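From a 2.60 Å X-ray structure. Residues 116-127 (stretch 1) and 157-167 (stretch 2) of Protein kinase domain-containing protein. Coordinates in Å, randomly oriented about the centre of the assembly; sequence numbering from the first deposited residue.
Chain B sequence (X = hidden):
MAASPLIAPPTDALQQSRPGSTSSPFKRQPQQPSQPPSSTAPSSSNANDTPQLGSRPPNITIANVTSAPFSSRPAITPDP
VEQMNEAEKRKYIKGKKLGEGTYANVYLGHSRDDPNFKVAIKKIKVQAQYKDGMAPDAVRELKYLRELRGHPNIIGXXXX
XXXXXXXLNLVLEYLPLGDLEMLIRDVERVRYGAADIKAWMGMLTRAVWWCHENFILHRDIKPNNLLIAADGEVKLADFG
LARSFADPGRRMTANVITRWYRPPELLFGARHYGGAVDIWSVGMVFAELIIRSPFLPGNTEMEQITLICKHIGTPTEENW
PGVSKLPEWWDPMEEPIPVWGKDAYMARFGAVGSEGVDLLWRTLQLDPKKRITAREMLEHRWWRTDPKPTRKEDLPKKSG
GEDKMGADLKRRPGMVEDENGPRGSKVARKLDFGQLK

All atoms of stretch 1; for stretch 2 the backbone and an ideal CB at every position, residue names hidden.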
# COMPACT_ATOMS: atom_id res chain seq x y z
N ASN B 116 -22.79 22.40 -3.02
CA ASN B 116 -22.65 22.13 -4.44
C ASN B 116 -21.54 21.13 -4.73
O ASN B 116 -21.54 20.50 -5.79
CB ASN B 116 -22.38 23.42 -5.21
CG ASN B 116 -23.41 24.50 -4.92
OD1 ASN B 116 -23.18 25.40 -4.11
ND2 ASN B 116 -24.56 24.40 -5.58
N PHE B 117 -20.59 20.97 -3.81
CA PHE B 117 -19.54 19.96 -3.92
C PHE B 117 -20.13 18.62 -3.52
O PHE B 117 -20.37 18.35 -2.34
CB PHE B 117 -18.36 20.34 -3.03
CG PHE B 117 -17.18 19.39 -3.10
CD1 PHE B 117 -17.16 18.32 -3.99
CD2 PHE B 117 -16.09 19.58 -2.26
CE1 PHE B 117 -16.07 17.46 -4.03
CE2 PHE B 117 -15.01 18.72 -2.31
CZ PHE B 117 -15.00 17.66 -3.19
N LYS B 118 -20.38 17.76 -4.51
CA LYS B 118 -20.97 16.45 -4.27
C LYS B 118 -19.88 15.42 -4.00
O LYS B 118 -18.70 15.62 -4.28
CB LYS B 118 -21.83 16.02 -5.45
CG LYS B 118 -23.31 16.36 -5.28
CD LYS B 118 -23.53 17.87 -5.21
CE LYS B 118 -24.96 18.21 -4.86
NZ LYS B 118 -25.32 17.77 -3.48
N VAL B 119 -20.31 14.29 -3.43
CA VAL B 119 -19.38 13.26 -2.98
C VAL B 119 -20.15 11.95 -2.89
O VAL B 119 -21.37 11.94 -2.73
CB VAL B 119 -18.74 13.65 -1.62
CG1 VAL B 119 -19.17 12.71 -0.50
CG2 VAL B 119 -17.23 13.69 -1.75
N ALA B 120 -19.43 10.84 -2.98
CA ALA B 120 -20.00 9.51 -2.83
C ALA B 120 -19.38 8.87 -1.59
O ALA B 120 -18.16 8.89 -1.42
CB ALA B 120 -19.74 8.64 -4.06
N ILE B 121 -20.23 8.31 -0.74
CA ILE B 121 -19.80 7.71 0.52
C ILE B 121 -20.06 6.22 0.43
O ILE B 121 -21.22 5.77 0.45
CB ILE B 121 -20.54 8.32 1.72
CG1 ILE B 121 -20.40 9.84 1.73
CG2 ILE B 121 -20.00 7.74 3.01
CD1 ILE B 121 -21.37 10.54 2.66
N LYS B 122 -18.99 5.44 0.36
CA LYS B 122 -19.09 3.98 0.36
C LYS B 122 -19.00 3.50 1.80
O LYS B 122 -17.97 3.68 2.45
CB LYS B 122 -18.00 3.35 -0.50
CG LYS B 122 -18.07 1.82 -0.54
CD LYS B 122 -16.85 1.18 -1.19
CE LYS B 122 -16.84 1.34 -2.69
NZ LYS B 122 -15.69 0.63 -3.30
N LYS B 123 -20.08 2.90 2.29
CA LYS B 123 -20.13 2.39 3.65
C LYS B 123 -19.79 0.91 3.57
O LYS B 123 -20.63 0.08 3.20
CB LYS B 123 -21.50 2.62 4.29
CG LYS B 123 -21.57 2.18 5.75
CD LYS B 123 -22.73 2.85 6.47
CE LYS B 123 -22.72 2.53 7.95
NZ LYS B 123 -23.73 3.33 8.71
N ILE B 124 -18.55 0.58 3.92
CA ILE B 124 -18.08 -0.79 3.89
C ILE B 124 -18.56 -1.49 5.15
O ILE B 124 -18.27 -1.05 6.27
CB ILE B 124 -16.55 -0.85 3.78
CG1 ILE B 124 -16.07 -0.08 2.55
CG2 ILE B 124 -16.07 -2.30 3.71
CD1 ILE B 124 -14.57 0.16 2.52
N LYS B 125 -19.31 -2.57 4.98
CA LYS B 125 -19.81 -3.33 6.12
C LYS B 125 -18.65 -4.18 6.61
O LYS B 125 -18.39 -5.27 6.08
CB LYS B 125 -21.02 -4.17 5.73
CG LYS B 125 -22.15 -3.36 5.11
CD LYS B 125 -23.41 -4.19 4.93
CE LYS B 125 -24.54 -3.37 4.32
NZ LYS B 125 -25.84 -4.09 4.34
N VAL B 126 -17.94 -3.68 7.63
CA VAL B 126 -16.76 -4.36 8.15
C VAL B 126 -17.06 -5.82 8.45
O VAL B 126 -16.15 -6.66 8.40
CB VAL B 126 -16.24 -3.61 9.40
CG1 VAL B 126 -15.89 -4.57 10.54
CG2 VAL B 126 -15.03 -2.75 9.04
N GLN B 127 -18.31 -6.15 8.75
CA GLN B 127 -18.73 -7.53 8.98
C GLN B 127 -19.55 -7.94 7.75
O GLN B 127 -20.73 -7.61 7.65
CB GLN B 127 -19.53 -7.67 10.27
CG GLN B 127 -20.67 -6.68 10.48
CD GLN B 127 -20.23 -5.35 11.07
OE1 GLN B 127 -19.29 -5.29 11.86
NE2 GLN B 127 -20.93 -4.28 10.70
N UNK B 157 -9.73 9.31 -3.30
CA UNK B 157 -10.21 9.05 -1.94
C UNK B 157 -10.15 10.37 -1.18
O UNK B 157 -9.07 10.83 -0.78
CB UNK B 157 -9.38 7.97 -1.24
N UNK B 158 -11.31 11.00 -1.00
CA UNK B 158 -11.34 12.33 -0.39
C UNK B 158 -11.07 12.25 1.11
O UNK B 158 -10.32 13.07 1.66
CB UNK B 158 -12.69 13.00 -0.65
N UNK B 159 -11.66 11.28 1.79
CA UNK B 159 -11.54 11.19 3.24
C UNK B 159 -11.95 9.79 3.68
O UNK B 159 -12.54 9.02 2.93
CB UNK B 159 -12.39 12.25 3.93
N UNK B 160 -11.61 9.47 4.93
CA UNK B 160 -11.97 8.21 5.56
C UNK B 160 -12.36 8.49 7.00
O UNK B 160 -11.68 9.24 7.70
CB UNK B 160 -10.82 7.20 5.49
N UNK B 161 -13.47 7.90 7.44
CA UNK B 161 -13.90 8.03 8.83
C UNK B 161 -14.63 6.76 9.23
O UNK B 161 -15.16 6.02 8.40
CB UNK B 161 -14.79 9.26 9.03
N UNK B 162 -14.67 6.52 10.54
CA UNK B 162 -15.35 5.36 11.10
C UNK B 162 -16.75 5.75 11.55
O UNK B 162 -16.97 6.85 12.06
CB UNK B 162 -14.55 4.77 12.27
N UNK B 163 -17.70 4.83 11.36
CA UNK B 163 -19.10 5.08 11.66
C UNK B 163 -19.41 4.75 13.11
O UNK B 163 -18.63 4.11 13.82
CB UNK B 163 -20.00 4.27 10.73
N UNK B 164 -20.59 5.20 13.56
CA UNK B 164 -21.02 4.90 14.93
C UNK B 164 -21.16 3.40 15.15
O UNK B 164 -20.89 2.90 16.25
CB UNK B 164 -22.35 5.60 15.24
N UNK B 165 -21.56 2.65 14.12
CA UNK B 165 -21.72 1.21 14.20
C UNK B 165 -20.43 0.46 13.90
O UNK B 165 -20.48 -0.71 13.49
CB UNK B 165 -22.82 0.76 13.24
N UNK B 166 -19.28 1.10 14.09
CA UNK B 166 -17.98 0.47 13.87
C UNK B 166 -17.83 -0.04 12.44
O UNK B 166 -17.25 -1.10 12.20
CB UNK B 166 -17.78 -0.68 14.86
N UNK B 167 -18.36 0.72 11.49
CA UNK B 167 -18.21 0.42 10.07
C UNK B 167 -17.26 1.41 9.43
O UNK B 167 -17.04 2.52 9.93
CB UNK B 167 -19.56 0.44 9.36

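Position 157 lies in the strand, with extended backbone angles and no atom of stretch 1 within 5.5 Å of its ideal CB. Stretch 1 therefore sets no requirement here, and many residues would fit a strand at this point; the deposited one is Leu157, which does not touch stretch 1.

Position 158 is different. Its CA-to-CB bond points toward stretch 1, and the ideal CB lies 4.7 Å from Val119 CG2, with the ring of Phe117 farther along. Such a greasy surface offers no polar partner, so an aliphatic side chain long enough to cross the gap, such as leucine, isoleucine or methionine, would suit. The residue is Ile158. With chi1 m and chi2 t it extends its CD1 to 3.2 Å from Val119 CG2, a tight apolar contact, and to 4.1 Å from Phe117 CZ, so that one methyl group meets both neighbours.

Positions 159 and 160 are extended, and their CB atoms are out of reach of stretch 1, which leaves the choice open. They are Ser159, whose hydroxyl is hydrogen-bonded elsewhere in the structure, and Val160, whose beta-branching suits a strand.

At 161 the CB points sideways, with nothing of stretch 1 within 5.5 Å. A short side chain would stop before reaching it, whereas a long apolar one, such as methionine or an aromatic residue, could extend to Ile121. Phe161, with chi1 p, brings its CZ to 4.3 Å from Ile121 CG2.

Position 162 is again out of reach and undemanding; Ser162 satisfies its hydroxyl elsewhere.

The CB at 163 points toward stretch 1 and lies 4.3 Å from Lys123 CE. A small acceptor such as serine, threonine or aspartate would suit the nearby amine. Ser163 accepts a weak hydrogen bond from Lys123 NZ, 3.5 Å from its OG, and opens a type I turn that runs to position 166.

The CB at 164 points away, with turn-like backbone angles, so a polar residue is reasonable. Lys164 nevertheless folds back, placing its NZ 3.3 Å from Lys123 NZ, an approach of like charges.

The CB at 165 points toward stretch 1, 5.3 Å from Lys123 NZ, so an acidic side chain would suit the amine. Asp165 OD1 forms a salt bridge with Lys123 NZ at 3.5 Å and accepts a very short hydrogen bond from Ser163 OG at 2.5 Å.

Position 166 has positive phi (58°), which favours glycine, asparagine or aspartate but tolerates others. The CA-to-CB bond of Gln166 points sideways, and its side chain stays clear of stretch 1, while its backbone O lies 3.9 Å from Val126 CB. Gln166 N donates to Ser163 O at 3.1 Å, closing the turn.

At 167 CA-to-CB points sideways, and the ideal CB is 3.7 Å from Ile124 O and 4.8 Å from Val126 N. Val126 N and the Gln127 amide offer donors and Ile124 O an acceptor, so asparagine, aspartate, serine or threonine would suit. Asn167 places its OD1 2.8 Å from Gln127 NE2, accepting a weak hydrogen bond, and its ND2 3.6 Å from Lys125 CA.

Stretch 2 157-167: LISVFSSKDQN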
# COMPACT_ATOMS: atom_id res chain seq x y z
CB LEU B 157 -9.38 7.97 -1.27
CG LEU B 157 -9.81 7.57 0.14
CD1 LEU B 157 -11.22 7.01 0.14
CD2 LEU B 157 -8.84 6.57 0.73
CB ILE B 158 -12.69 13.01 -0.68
CG1 ILE B 158 -12.78 13.36 -2.16
CG2 ILE B 158 -12.86 14.24 0.21
CD1 ILE B 158 -14.17 13.71 -2.63
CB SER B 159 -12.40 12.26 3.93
OG SER B 159 -12.40 12.09 5.33
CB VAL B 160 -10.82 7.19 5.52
CG1 VAL B 160 -11.22 5.88 6.19
CG2 VAL B 160 -10.39 6.93 4.09
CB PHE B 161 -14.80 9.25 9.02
CG PHE B 161 -16.08 9.20 8.22
CD1 PHE B 161 -17.19 8.54 8.71
CD2 PHE B 161 -16.16 9.82 6.99
CE1 PHE B 161 -18.37 8.49 7.98
CE2 PHE B 161 -17.34 9.78 6.25
CZ PHE B 161 -18.44 9.11 6.75
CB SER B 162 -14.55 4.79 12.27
OG SER B 162 -14.40 5.75 13.30
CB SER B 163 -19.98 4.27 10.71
OG SER B 163 -21.35 4.43 11.02
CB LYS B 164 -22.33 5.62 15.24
CG LYS B 164 -23.59 5.08 14.54
CD LYS B 164 -23.66 5.46 13.07
CE LYS B 164 -24.96 4.99 12.43
NZ LYS B 164 -25.05 5.39 10.99
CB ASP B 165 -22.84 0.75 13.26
CG ASP B 165 -22.52 1.01 11.80
OD1 ASP B 165 -21.94 2.07 11.49
OD2 ASP B 165 -22.86 0.15 10.95
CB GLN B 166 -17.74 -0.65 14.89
CG GLN B 166 -17.87 -0.19 16.33
CD GLN B 166 -16.92 0.96 16.67
OE1 GLN B 166 -15.71 0.84 16.51
NE2 GLN B 166 -17.49 2.07 17.13
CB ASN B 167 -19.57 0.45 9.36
CG ASN B 167 -20.25 -0.91 9.36
OD1 ASN B 167 -19.85 -1.82 10.09
ND2 ASN B 167 -21.28 -1.05 8.53
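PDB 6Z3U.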